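Local coordinates for protein transcriptional regulator (Pseudomonas aeruginosa, PDB 3E7Q) that probably binds cis-regulatory DNA as a TetR-family transcriptional repressor, using an N-terminal helix-turn-helix domain joined to an all-helical C-terminal domain, at residues K16-L27 with L61-V69; G86-F95 with L140-E151. All coordinates share one frame; numbering follows the deposited sequence.

Contact 1 of 2, residues K16-L27 with L61-V69; sequences KALLIEATLACL and LVAEAYLAV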
loop_
_atom_site.group_PDB
_atom_site.type_symbol
_atom_site.label_atom_id
_atom_site.label_comp_id
_atom_site.label_asym_id
_atom_site.label_seq_id
_atom_site.Cartn_x
_atom_site.Cartn_y
_atom_site.Cartn_z
ATOM N N LYS B 16 7.953 26.620 -8.862
ATOM C CA LYS B 16 7.077 25.686 -8.141
ATOM C C LYS B 16 7.391 24.271 -8.627
ATOM O O LYS B 16 7.666 23.385 -7.827
ATOM C CB LYS B 16 5.593 26.033 -8.363
ATOM C CG LYS B 16 4.570 25.113 -7.598
ATOM C CD LYS B 16 3.154 25.161 -8.251
ATOM C CE LYS B 16 2.518 26.569 -8.113
ATOM N NZ LYS B 16 1.347 26.821 -9.019
ATOM N N ALA B 17 7.408 24.086 -9.934
ATOM C CA ALA B 17 7.771 22.810 -10.526
ATOM C C ALA B 17 9.102 22.271 -9.990
ATOM O O ALA B 17 9.241 21.091 -9.689
ATOM C CB ALA B 17 7.860 22.965 -12.050
ATOM N N LEU B 18 10.086 23.165 -9.914
ATOM C CA LEU B 18 11.447 22.842 -9.525
ATOM C C LEU B 18 11.446 22.411 -8.072
ATOM O O LEU B 18 11.972 21.358 -7.743
ATOM C CB LEU B 18 12.332 24.071 -9.744
ATOM C CG LEU B 18 13.818 23.994 -9.408
ATOM C CD1 LEU B 18 14.505 22.843 -10.145
ATOM C CD2 LEU B 18 14.477 25.355 -9.756
ATOM N N LEU B 19 10.777 23.195 -7.230
ATOM C CA LEU B 19 10.607 22.864 -5.822
ATOM C C LEU B 19 9.855 21.530 -5.572
ATOM O O LEU B 19 10.225 20.801 -4.637
ATOM C CB LEU B 19 9.933 24.019 -5.045
ATOM C CG LEU B 19 10.831 24.965 -4.194
ATOM C CD1 LEU B 19 12.089 24.336 -3.501
ATOM C CD2 LEU B 19 11.293 26.144 -5.020
ATOM N N ILE B 20 8.815 21.236 -6.381
ATOM C CA ILE B 20 8.020 20.013 -6.256
ATOM C C ILE B 20 8.957 18.832 -6.486
ATOM O O ILE B 20 8.996 17.913 -5.665
ATOM C CB ILE B 20 6.748 19.988 -7.252
ATOM C CG1 ILE B 20 5.552 20.728 -6.624
ATOM C CG2 ILE B 20 6.339 18.551 -7.621
ATOM C CD1 ILE B 20 4.606 21.370 -7.607
ATOM N N GLU B 21 9.741 18.895 -7.572
ATOM C CA GLU B 21 10.758 17.860 -7.888
ATOM C C GLU B 21 11.896 17.749 -6.805
ATOM O O GLU B 21 12.359 16.646 -6.512
ATOM C CB GLU B 21 11.345 18.091 -9.314
ATOM C CG GLU B 21 12.365 17.009 -9.812
ATOM C CD GLU B 21 13.022 17.296 -11.212
ATOM O OE1 GLU B 21 13.957 18.141 -11.305
ATOM O OE2 GLU B 21 12.626 16.625 -12.220
ATOM N N ALA B 22 12.340 18.871 -6.222
ATOM C CA ALA B 22 13.305 18.811 -5.092
ATOM C C ALA B 22 12.704 18.136 -3.822
ATOM O O ALA B 22 13.386 17.342 -3.117
ATOM C CB ALA B 22 13.853 20.202 -4.761
ATOM N N THR B 23 11.434 18.456 -3.546
ATOM C CA THR B 23 10.673 17.858 -2.451
ATOM C C THR B 23 10.561 16.347 -2.658
ATOM O O THR B 23 10.821 15.570 -1.706
ATOM C CB THR B 23 9.274 18.528 -2.333
ATOM O OG1 THR B 23 9.461 19.935 -2.200
ATOM C CG2 THR B 23 8.462 18.027 -1.157
ATOM N N LEU B 24 10.197 15.914 -3.891
ATOM C CA LEU B 24 10.095 14.473 -4.142
ATOM C C LEU B 24 11.436 13.712 -3.968
ATOM O O LEU B 24 11.439 12.555 -3.524
ATOM C CB LEU B 24 9.491 14.186 -5.513
ATOM C CG LEU B 24 8.052 14.695 -5.746
ATOM C CD1 LEU B 24 7.808 14.718 -7.239
ATOM C CD2 LEU B 24 7.030 13.852 -4.937
ATOM N N ALA B 25 12.542 14.367 -4.310
ATOM C CA ALA B 25 13.903 13.790 -4.253
ATOM C C ALA B 25 14.359 13.724 -2.843
ATOM O O ALA B 25 14.928 12.726 -2.408
ATOM C CB ALA B 25 14.955 14.633 -5.126
ATOM N N CYS B 26 14.097 14.793 -2.112
ATOM C CA CYS B 26 14.322 14.766 -0.676
ATOM C C CYS B 26 13.520 13.699 0.090
ATOM O O CYS B 26 14.071 13.074 1.021
ATOM C CB CYS B 26 14.057 16.127 -0.090
ATOM S SG CYS B 26 14.273 16.129 1.653
ATOM N N LEU B 27 12.242 13.499 -0.273
ATOM C CA LEU B 27 11.431 12.481 0.354
ATOM C C LEU B 27 11.960 11.067 0.085
ATOM O O LEU B 27 11.930 10.203 0.976
ATOM C CB LEU B 27 9.984 12.554 -0.139
ATOM C CG LEU B 27 9.120 13.737 0.277
ATOM C CD1 LEU B 27 7.858 13.696 -0.545
ATOM C CD2 LEU B 27 8.826 13.799 1.801
ATOM N N LEU B 61 5.181 22.257 1.580
ATOM C CA LEU B 61 5.916 21.807 0.395
ATOM C C LEU B 61 5.540 20.383 0.050
ATOM O O LEU B 61 5.406 20.043 -1.106
ATOM C CB LEU B 61 7.448 21.932 0.594
ATOM C CG LEU B 61 7.975 23.357 0.510
ATOM C CD1 LEU B 61 9.388 23.505 1.164
ATOM C CD2 LEU B 61 7.972 23.845 -0.951
ATOM N N VAL B 62 5.353 19.552 1.054
ATOM C CA VAL B 62 5.022 18.127 0.821
ATOM C C VAL B 62 3.571 17.994 0.294
ATOM O O VAL B 62 3.358 17.301 -0.715
ATOM C CB VAL B 62 5.282 17.268 2.073
ATOM C CG1 VAL B 62 4.686 15.901 1.935
ATOM C CG2 VAL B 62 6.814 17.169 2.395
ATOM N N ALA B 63 2.619 18.704 0.921
ATOM C CA ALA B 63 1.254 18.819 0.398
ATOM C C ALA B 63 1.229 19.318 -1.047
ATOM O O ALA B 63 0.505 18.767 -1.882
ATOM C CB ALA B 63 0.389 19.730 1.286
ATOM N N GLU B 64 2.027 20.321 -1.378
ATOM C CA GLU B 64 2.099 20.747 -2.789
ATOM C C GLU B 64 2.611 19.656 -3.742
ATOM O O GLU B 64 2.061 19.466 -4.845
ATOM C CB GLU B 64 2.977 21.970 -2.984
ATOM C CG GLU B 64 2.287 23.343 -3.005
ATOM C CD GLU B 64 1.151 23.492 -4.043
ATOM O OE1 GLU B 64 1.397 23.952 -5.205
ATOM O OE2 GLU B 64 -0.003 23.205 -3.651
ATOM N N ALA B 65 3.680 18.966 -3.352
ATOM C CA ALA B 65 4.159 17.795 -4.117
ATOM C C ALA B 65 3.097 16.669 -4.245
ATOM O O ALA B 65 2.967 16.059 -5.320
ATOM C CB ALA B 65 5.431 17.243 -3.539
ATOM N N TYR B 66 2.402 16.385 -3.138
ATOM C CA TYR B 66 1.354 15.381 -3.072
ATOM C C TYR B 66 0.245 15.754 -4.048
ATOM O O TYR B 66 -0.168 14.944 -4.830
ATOM C CB TYR B 66 0.793 15.257 -1.625
ATOM C CG TYR B 66 -0.060 14.002 -1.268
ATOM C CD1 TYR B 66 -0.291 12.970 -2.169
ATOM C CD2 TYR B 66 -0.568 13.855 -0.012
ATOM C CE1 TYR B 66 -1.040 11.867 -1.830
ATOM C CE2 TYR B 66 -1.299 12.751 0.355
ATOM C CZ TYR B 66 -1.533 11.752 -0.546
ATOM O OH TYR B 66 -2.287 10.657 -0.179
ATOM N N LEU B 67 -0.176 17.008 -4.031
ATOM C CA LEU B 67 -1.192 17.515 -4.947
ATOM C C LEU B 67 -0.833 17.448 -6.421
ATOM O O LEU B 67 -1.700 17.160 -7.263
ATOM C CB LEU B 67 -1.554 18.961 -4.590
ATOM C CG LEU B 67 -2.773 19.113 -3.692
ATOM C CD1 LEU B 67 -2.872 20.515 -3.078
ATOM C CD2 LEU B 67 -4.103 18.733 -4.473
ATOM N N ALA B 68 0.416 17.798 -6.732
ATOM C CA ALA B 68 0.964 17.685 -8.069
ATOM C C ALA B 68 0.940 16.220 -8.503
ATOM O O ALA B 68 0.519 15.933 -9.590
ATOM C CB ALA B 68 2.393 18.245 -8.140
ATOM N N VAL B 69 1.363 15.299 -7.649
ATOM C CA VAL B 69 1.559 13.919 -8.069
ATOM C C VAL B 69 0.171 13.271 -8.354
ATOM O O VAL B 69 -0.057 12.701 -9.468
ATOM C CB VAL B 69 2.393 13.121 -7.051
ATOM C CG1 VAL B 69 2.229 11.672 -7.228
ATOM C CG2 VAL B 69 3.869 13.456 -7.156
HETATM O O HOH W 1 7.041 20.866 -2.937
#
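The carboxylate of Glu-64 is a flat group that meets the methylenes of Lys-16, with CD of the lysine 3.7 Å from OE1 of the glutamate. The charged ends stay apart; the ammonium group of Lys-16 pairs instead with Glu-13, one turn earlier. A second flat group, the Leu-19 carbonyl, takes Thr-23 N on one face of its plane and Thr-23 OG1 on the other, the hydroxyl lying 2.7 Å from Leu-19 O. That hydroxyl also receives a bond from a water that donates to Leu-61 O, so a single water joins the two helices where no direct hydrogen bond does.

The rest is mainly apolar packing. With OG1 beside the backbone N (chi1 -55°), Thr-23 has its methyl anti to that nitrogen and sends CG2 across to Val-62, to Ala-65 CB at 3.9 Å and, methyl against carbonyl, to Leu-61 O. Ile-20 puts CD1 3.9 Å from Ala-68 CB, and the Leu-24 branch CD2 spans Ala-65 and Val-69. The small Ala-65 brings its CA within 4.9 Å of Ile-20 CA. The segment axes cross at 101°, 9.0 Å apart. Ile-40 of helix 37-44, in the predicted DNA-binding motif, packs on both Thr-23 and Leu-61. Such near-perpendicular packing of helix 12-34, which opens the DNA-binding domain, against the long linking helix 58-82 is characteristic of the TetR family.

Contact 2 of 2, residues G86-F95 with L140-E151; sequences GGARPRLSAF and LLVGVLRQLAEE
Gln-147 and Arg-91 meet at about a right angle, and their flat ends are turned 51° against each other. The amide works in two directions. Gln-147 NE2 donates to Gly-86 O over 3.0 Å, an almost straight bond lying in the amide plane, while Gln-147 OE1 accepts from Arg-91 NH1 at 3.2 Å, with the donor well above its carbonyl plane. Gly-86 O also sits over one face of the Arg-91 guanidinium, so a single carbonyl is approached by both side chains. CG of Gln-147, anti to the backbone N (chi1 -156°), starts an extended chain that carries the amide to this junction.

One turn on, the extended Glu-151 presents the syn side of OE2 to Ala-88 N, 2.8 Å away, and its OE1 accepts a hydrogen bond from a water that in turn accepts from Arg-89 N. An anionic group thus faces the start of helix 88-99, where it would probably be favoured by the helix dipole.

Below this polar layer the packing is knobs-into-holes. Ala-88 enters among Val-144, Gln-147, Leu-148 and Glu-151; Leu-92 enters among Leu-141, Val-144, Leu-145 and Leu-148, its CG 3.6 Å from Val-144 CG2. Phe-95 lies across Leu-141, whose CD2 stands 3.9 Å from the ring centroid over the face, while Leu-140 CD2 touches the ring edge. Val-197 of helix 186-204 adds to the core beside Leu-92 and Leu-148. The antiparallel pair, inclined at 149°, belongs to the helical bundle of the TetR-type C-terminal domain.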
loop_
_atom_site.group_PDB
_atom_site.type_symbol
_atom_site.label_atom_id
_atom_site.label_comp_id
_atom_site.label_asym_id
_atom_site.label_seq_id
_atom_site.Cartn_x
_atom_site.Cartn_y
_atom_site.Cartn_z
ATOM N N GLY B 86 -17.201 4.539 -26.241
ATOM C CA GLY B 86 -18.143 5.129 -25.303
ATOM C C GLY B 86 -18.630 4.253 -24.168
ATOM O O GLY B 86 -19.086 4.808 -23.138
ATOM N N GLY B 87 -18.561 2.924 -24.346
ATOM C CA GLY B 87 -19.213 1.975 -23.420
ATOM C C GLY B 87 -18.489 1.722 -22.101
ATOM O O GLY B 87 -17.310 1.994 -21.970
ATOM N N ALA B 88 -19.160 1.132 -21.122
ATOM C CA ALA B 88 -18.574 1.045 -19.740
ATOM C C ALA B 88 -17.295 0.164 -19.671
ATOM O O ALA B 88 -16.296 0.586 -19.057
ATOM C CB ALA B 88 -19.614 0.616 -18.722
ATOM N N ARG B 89 -17.300 -1.001 -20.359
ATOM C CA ARG B 89 -16.171 -1.950 -20.337
ATOM C C ARG B 89 -14.974 -1.430 -21.128
ATOM O O ARG B 89 -13.842 -1.521 -20.652
ATOM C CB ARG B 89 -16.592 -3.379 -20.759
ATOM C CG ARG B 89 -17.473 -3.998 -19.698
ATOM C CD ARG B 89 -17.182 -5.410 -19.230
ATOM N NE ARG B 89 -15.777 -5.774 -18.917
ATOM C CZ ARG B 89 -15.428 -6.974 -18.455
ATOM N NH1 ARG B 89 -16.356 -7.851 -18.172
ATOM N NH2 ARG B 89 -14.173 -7.281 -18.237
ATOM N N PRO B 90 -15.205 -0.834 -22.312
ATOM C CA PRO B 90 -14.058 -0.240 -23.003
ATOM C C PRO B 90 -13.351 0.905 -22.211
ATOM O O PRO B 90 -12.128 0.956 -22.210
ATOM C CB PRO B 90 -14.648 0.239 -24.326
ATOM C CG PRO B 90 -15.855 -0.577 -24.537
ATOM C CD PRO B 90 -16.416 -0.724 -23.119
ATOM N N ARG B 91 -14.137 1.746 -21.527
ATOM C CA ARG B 91 -13.652 2.791 -20.607
ATOM C C ARG B 91 -12.900 2.218 -19.386
ATOM O O ARG B 91 -11.825 2.713 -19.027
ATOM C CB ARG B 91 -14.807 3.670 -20.101
ATOM C CG ARG B 91 -15.573 4.439 -21.143
ATOM C CD ARG B 91 -16.600 5.410 -20.549
ATOM N NE ARG B 91 -16.753 6.539 -21.462
ATOM C CZ ARG B 91 -17.851 7.311 -21.571
ATOM N NH1 ARG B 91 -18.915 7.127 -20.780
ATOM N NH2 ARG B 91 -17.904 8.293 -22.489
ATOM N N LEU B 92 -13.446 1.175 -18.760
ATOM C CA LEU B 92 -12.721 0.478 -17.689
ATOM C C LEU B 92 -11.386 -0.150 -18.202
ATOM O O LEU B 92 -10.373 -0.037 -17.532
ATOM C CB LEU B 92 -13.563 -0.612 -16.983
ATOM C CG LEU B 92 -14.667 -0.178 -16.013
ATOM C CD1 LEU B 92 -15.545 -1.321 -15.731
ATOM C CD2 LEU B 92 -14.126 0.477 -14.714
ATOM N N SER B 93 -11.419 -0.818 -19.350
ATOM C CA SER B 93 -10.204 -1.386 -19.968
ATOM C C SER B 93 -9.165 -0.376 -20.288
ATOM O O SER B 93 -7.999 -0.653 -20.128
ATOM C CB SER B 93 -10.534 -2.142 -21.254
ATOM O OG SER B 93 -11.517 -3.070 -20.924
ATOM N N ALA B 94 -9.578 0.790 -20.749
ATOM C CA ALA B 94 -8.638 1.860 -21.004
ATOM C C ALA B 94 -8.045 2.333 -19.668
ATOM O O ALA B 94 -6.854 2.471 -19.579
ATOM C CB ALA B 94 -9.298 3.002 -21.779
ATOM N N PHE B 95 -8.870 2.555 -18.640
ATOM C CA PHE B 95 -8.405 2.818 -17.270
ATOM C C PHE B 95 -7.360 1.811 -16.792
ATOM O O PHE B 95 -6.336 2.216 -16.324
ATOM C CB PHE B 95 -9.569 2.820 -16.296
ATOM C CG PHE B 95 -9.270 3.407 -14.949
ATOM C CD1 PHE B 95 -9.649 4.731 -14.637
ATOM C CD2 PHE B 95 -8.727 2.609 -13.907
ATOM C CE1 PHE B 95 -9.393 5.269 -13.340
ATOM C CE2 PHE B 95 -8.472 3.143 -12.663
ATOM C CZ PHE B 95 -8.793 4.476 -12.385
ATOM N N LEU B 140 -14.474 8.856 -10.108
ATOM C CA LEU B 140 -14.275 8.467 -11.521
ATOM C C LEU B 140 -14.730 7.042 -11.790
ATOM O O LEU B 140 -15.354 6.748 -12.836
ATOM C CB LEU B 140 -12.809 8.527 -11.862
ATOM C CG LEU B 140 -12.307 8.954 -13.218
ATOM C CD1 LEU B 140 -12.861 10.365 -13.601
ATOM C CD2 LEU B 140 -10.810 8.982 -13.116
ATOM N N LEU B 141 -14.352 6.149 -10.879
ATOM C CA LEU B 141 -14.698 4.742 -10.997
ATOM C C LEU B 141 -16.175 4.505 -10.679
ATOM O O LEU B 141 -16.772 3.639 -11.293
ATOM C CB LEU B 141 -13.784 3.845 -10.147
ATOM C CG LEU B 141 -12.355 3.638 -10.637
ATOM C CD1 LEU B 141 -11.508 3.058 -9.532
ATOM C CD2 LEU B 141 -12.348 2.737 -11.915
ATOM N N VAL B 142 -16.786 5.293 -9.792
ATOM C CA VAL B 142 -18.220 5.112 -9.566
ATOM C C VAL B 142 -19.052 5.480 -10.773
ATOM O O VAL B 142 -20.047 4.817 -11.003
ATOM C CB VAL B 142 -18.895 5.694 -8.235
ATOM C CG1 VAL B 142 -17.938 6.013 -7.116
ATOM C CG2 VAL B 142 -19.988 6.795 -8.532
ATOM N N GLY B 143 -18.652 6.522 -11.524
ATOM C CA GLY B 143 -19.382 6.948 -12.726
ATOM C C GLY B 143 -19.415 5.865 -13.783
ATOM O O GLY B 143 -20.443 5.641 -14.445
ATOM N N VAL B 144 -18.287 5.183 -13.987
ATOM C CA VAL B 144 -18.263 4.127 -14.999
ATOM C C VAL B 144 -18.902 2.801 -14.488
ATOM O O VAL B 144 -19.499 2.085 -15.259
ATOM C CB VAL B 144 -16.869 4.000 -15.761
ATOM C CG1 VAL B 144 -15.715 4.120 -14.907
ATOM C CG2 VAL B 144 -16.800 2.682 -16.542
ATOM N N LEU B 145 -18.821 2.512 -13.191
ATOM C CA LEU B 145 -19.476 1.353 -12.612
ATOM C C LEU B 145 -20.989 1.506 -12.638
ATOM O O LEU B 145 -21.691 0.514 -12.799
ATOM C CB LEU B 145 -18.973 1.076 -11.230
ATOM C CG LEU B 145 -17.528 0.588 -11.204
ATOM C CD1 LEU B 145 -17.038 0.588 -9.784
ATOM C CD2 LEU B 145 -17.465 -0.788 -11.855
ATOM N N ARG B 146 -21.455 2.755 -12.550
ATOM C CA ARG B 146 -22.859 3.072 -12.749
ATOM C C ARG B 146 -23.324 2.922 -14.150
ATOM O O ARG B 146 -24.421 2.447 -14.359
ATOM C CB ARG B 146 -23.160 4.482 -12.353
ATOM C CG ARG B 146 -23.150 4.586 -10.874
ATOM C CD ARG B 146 -23.770 5.843 -10.408
ATOM N NE ARG B 146 -23.855 5.717 -8.983
ATOM C CZ ARG B 146 -23.706 6.717 -8.147
ATOM N NH1 ARG B 146 -23.464 7.935 -8.622
ATOM N NH2 ARG B 146 -23.760 6.471 -6.838
ATOM N N GLN B 147 -22.519 3.369 -15.098
ATOM C CA GLN B 147 -22.768 3.078 -16.525
ATOM C C GLN B 147 -22.866 1.574 -16.750
ATOM O O GLN B 147 -23.825 1.098 -17.316
ATOM C CB GLN B 147 -21.626 3.676 -17.358
ATOM C CG GLN B 147 -21.994 3.965 -18.743
ATOM C CD GLN B 147 -20.817 4.302 -19.647
ATOM O OE1 GLN B 147 -19.693 4.480 -19.207
ATOM N NE2 GLN B 147 -21.095 4.401 -20.909
ATOM N N LEU B 148 -21.892 0.837 -16.235
ATOM C CA LEU B 148 -21.911 -0.620 -16.260
ATOM C C LEU B 148 -23.183 -1.247 -15.725
ATOM O O LEU B 148 -23.749 -2.145 -16.371
ATOM C CB LEU B 148 -20.722 -1.240 -15.533
ATOM C CG LEU B 148 -20.370 -2.717 -15.790
ATOM C CD1 LEU B 148 -19.996 -2.970 -17.260
ATOM C CD2 LEU B 148 -19.195 -3.109 -14.893
ATOM N N ALA B 149 -23.597 -0.777 -14.563
ATOM C CA ALA B 149 -24.814 -1.219 -13.912
ATOM C C ALA B 149 -26.084 -0.939 -14.743
ATOM O O ALA B 149 -26.977 -1.800 -14.838
ATOM C CB ALA B 149 -24.917 -0.559 -12.519
ATOM N N GLU B 150 -26.156 0.259 -15.324
ATOM C CA GLU B 150 -27.240 0.641 -16.235
ATOM C C GLU B 150 -27.276 -0.258 -17.516
ATOM O O GLU B 150 -28.304 -0.796 -17.872
ATOM C CB GLU B 150 -27.149 2.135 -16.610
ATOM C CG GLU B 150 -28.126 2.542 -17.806
ATOM C CD GLU B 150 -29.641 2.626 -17.429
ATOM O OE1 GLU B 150 -29.958 2.687 -16.209
ATOM O OE2 GLU B 150 -30.506 2.643 -18.363
ATOM N N GLU B 151 -26.123 -0.457 -18.154
ATOM C CA GLU B 151 -25.989 -1.436 -19.267
ATOM C C GLU B 151 -26.518 -2.835 -18.875
ATOM O O GLU B 151 -27.120 -3.560 -19.690
ATOM C CB GLU B 151 -24.524 -1.514 -19.706
ATOM C CG GLU B 151 -23.983 -0.259 -20.406
ATOM C CD GLU B 151 -22.503 -0.389 -20.802
ATOM O OE1 GLU B 151 -21.914 -1.505 -20.761
ATOM O OE2 GLU B 151 -21.932 0.622 -21.202
HETATM O O HOH W 2 -19.748 -2.027 -21.796
#

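The chain illustrates how a two-domain regulator can be built from contacts in series. From the N terminus, helix 12-34 leads through the predicted helix-turn-helix into helix 58-82, and contact 1 closes that first loop. Helix 58-82 then runs on into the C-terminal bundle; a turn leads to helix 88-99, and contact 2 closes a second loop when helix 124-152 returns beside it. Neither loop nests in or crosses the other, and their centres lie 32 Å apart on opposite sides of the chain's centre. Two long helices bridge the gap: helix 58-82 reaches Phe-95 and Leu-140 with its later turns, and helix 124-152 begins beside Val-62, where Ile-126 packs.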